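Local coordinates for protein L-iditol 2-dehydrogenase (Clostridium scindens, PDB 4OH1) that probably oxidises polyols such as L-iditol with NAD+, as a zinc-containing member of the medium-chain alcohol dehydrogenase family, at residues G78-V83 and Q96-N101. Numbering follows the deposited sequence.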
loop_
_atom_site.group_PDB
_atom_site.type_symbol
_atom_site.label_atom_id
_atom_site.label_comp_id
_atom_site.label_asym_id
_atom_site.label_seq_id
_atom_site.Cartn_x
_atom_site.Cartn_y
_atom_site.Cartn_z
ATOM N N GLY A 78 -29.489 19.196 0.955
ATOM C CA GLY A 78 -30.787 19.685 0.594
ATOM C C GLY A 78 -31.311 18.970 -0.623
ATOM O O GLY A 78 -30.999 17.806 -0.841
ATOM N N VAL A 79 -32.112 19.689 -1.420
ATOM C CA VAL A 79 -32.830 19.100 -2.556
ATOM C C VAL A 79 -32.540 19.969 -3.794
ATOM O O VAL A 79 -32.483 21.189 -3.709
ATOM C CB VAL A 79 -34.315 19.038 -2.242
ATOM C CG1 VAL A 79 -35.063 18.440 -3.359
ATOM C CG2 VAL A 79 -34.552 18.185 -1.006
ATOM N N ILE A 80 -32.319 19.340 -4.937
ATOM C CA ILE A 80 -32.125 20.056 -6.167
ATOM C C ILE A 80 -33.400 20.862 -6.514
ATOM O O ILE A 80 -34.503 20.331 -6.515
ATOM C CB ILE A 80 -31.779 19.125 -7.308
ATOM C CG1 ILE A 80 -30.440 18.430 -7.026
ATOM C CG2 ILE A 80 -31.702 19.913 -8.623
ATOM C CD1 ILE A 80 -29.780 17.736 -8.232
ATOM N N ASP A 81 -33.191 22.146 -6.780
ATOM C CA ASP A 81 -34.235 23.106 -7.061
ATOM C C ASP A 81 -34.270 23.494 -8.544
ATOM O O ASP A 81 -35.319 23.799 -9.059
ATOM C CB ASP A 81 -33.956 24.364 -6.272
ATOM C CG ASP A 81 -35.041 25.381 -6.409
ATOM O OD1 ASP A 81 -36.155 25.081 -5.933
ATOM O OD2 ASP A 81 -34.779 26.479 -6.956
ATOM N N LYS A 82 -33.132 23.474 -9.225
ATOM C CA LYS A 82 -33.067 23.805 -10.627
ATOM C C LYS A 82 -31.736 23.354 -11.217
ATOM O O LYS A 82 -30.685 23.425 -10.558
ATOM C CB LYS A 82 -33.175 25.300 -10.790
ATOM C CG LYS A 82 -32.954 25.797 -12.189
ATOM C CD LYS A 82 -33.455 27.220 -12.340
ATOM C CE LYS A 82 -33.202 27.804 -13.754
ATOM N NZ LYS A 82 -33.517 29.251 -13.726
ATOM N N VAL A 83 -31.798 22.881 -12.450
ATOM C CA VAL A 83 -30.703 22.191 -13.117
ATOM C C VAL A 83 -30.409 22.873 -14.483
ATOM O O VAL A 83 -31.298 23.050 -15.274
ATOM C CB VAL A 83 -31.125 20.703 -13.385
ATOM C CG1 VAL A 83 -30.002 19.949 -14.052
ATOM C CG2 VAL A 83 -31.434 19.977 -12.114
ATOM N N GLN A 96 -34.131 15.687 -6.446
ATOM C CA GLN A 96 -33.125 14.753 -5.884
ATOM C C GLN A 96 -32.528 15.311 -4.613
ATOM O O GLN A 96 -32.120 16.446 -4.587
ATOM C CB GLN A 96 -32.005 14.486 -6.886
ATOM C CG GLN A 96 -32.470 13.602 -8.037
ATOM C CD GLN A 96 -31.522 13.558 -9.220
ATOM O OE1 GLN A 96 -30.491 14.214 -9.284
ATOM N NE2 GLN A 96 -31.891 12.773 -10.171
ATOM N N LYS A 97 -32.528 14.521 -3.540
ATOM C CA LYS A 97 -31.741 14.824 -2.353
ATOM C C LYS A 97 -30.226 14.732 -2.646
ATOM O O LYS A 97 -29.774 13.746 -3.246
ATOM C CB LYS A 97 -32.112 13.871 -1.238
ATOM C CG LYS A 97 -33.535 14.098 -0.696
ATOM C CD LYS A 97 -33.810 13.240 0.475
ATOM C CE LYS A 97 -35.182 13.494 1.019
ATOM N NZ LYS A 97 -35.380 12.502 2.106
ATOM N N VAL A 98 -29.459 15.734 -2.178
ATOM C CA VAL A 98 -28.038 15.808 -2.440
ATOM C C VAL A 98 -27.236 16.459 -1.302
ATOM O O VAL A 98 -27.796 17.113 -0.416
ATOM C CB VAL A 98 -27.770 16.623 -3.708
ATOM C CG1 VAL A 98 -28.415 15.976 -4.934
ATOM C CG2 VAL A 98 -28.286 18.064 -3.547
ATOM N N VAL A 99 -25.914 16.296 -1.387
ATOM C CA VAL A 99 -24.968 17.074 -0.649
ATOM C C VAL A 99 -24.020 17.639 -1.651
ATOM O O VAL A 99 -23.948 17.187 -2.825
ATOM C CB VAL A 99 -24.216 16.301 0.405
ATOM C CG1 VAL A 99 -25.166 15.787 1.466
ATOM C CG2 VAL A 99 -23.417 15.141 -0.206
ATOM N N ALA A 100 -23.329 18.663 -1.210
ATOM C CA ALA A 100 -22.400 19.395 -2.073
ATOM C C ALA A 100 -20.994 19.408 -1.481
ATOM O O ALA A 100 -20.827 19.470 -0.260
ATOM C CB ALA A 100 -22.883 20.825 -2.224
ATOM N N ASN A 101 -20.011 19.340 -2.367
ATOM C CA ASN A 101 -18.626 19.538 -2.043
ATOM C C ASN A 101 -18.252 20.986 -2.383
ATOM O O ASN A 101 -18.309 21.357 -3.523
ATOM C CB ASN A 101 -17.796 18.548 -2.855
ATOM C CG ASN A 101 -16.315 18.675 -2.613
ATOM O OD1 ASN A 101 -15.856 19.421 -1.753
ATOM N ND2 ASN A 101 -15.542 17.918 -3.369
#
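G78 and V98 form an antiparallel hydrogen-bonded pair, V79 and K97 the adjoining non-hydrogen-bonded pair, although the short strands run at 100° to each other. G78 N donates to V98 O at 3.0 Å, and V98 N returns a bond to G78 O at 2.9 Å. A third bond runs from I80 N to Q96 O, also 2.9 Å. The two carbonyl oxygens G78 O and Q96 O each take a CA-H...O contact as well, from K97 and V79 respectively.

I80 carries the apolar contact. Its CG1 lies anti to the carbonyl carbon (chi1 -63°) and meets V98 CG1 at 3.8 Å, the two side chains crossing at about a right angle. The I80 and Q96 side chains lie side by side, and I80 CD1 comes to 3.7 Å from Q96 OE1. Q96 OE1 accepts from K93 N and Q96 NE2 donates to G91 O. I38 and I141 cover V98. V79 and K97 share the face opposite V98, where V79 CG2 touches K97 CG at 4.2 Å, while K97 NZ reaches A148 O and D146 O.

The contact joins strand 75-83 to strand 97-100 in the GroES-like catalytic domain. With the strands steeply crossed, the pairing is short and rests mainly on three backbone bonds. The polar ends of Q96 and K97 are satisfied outside it.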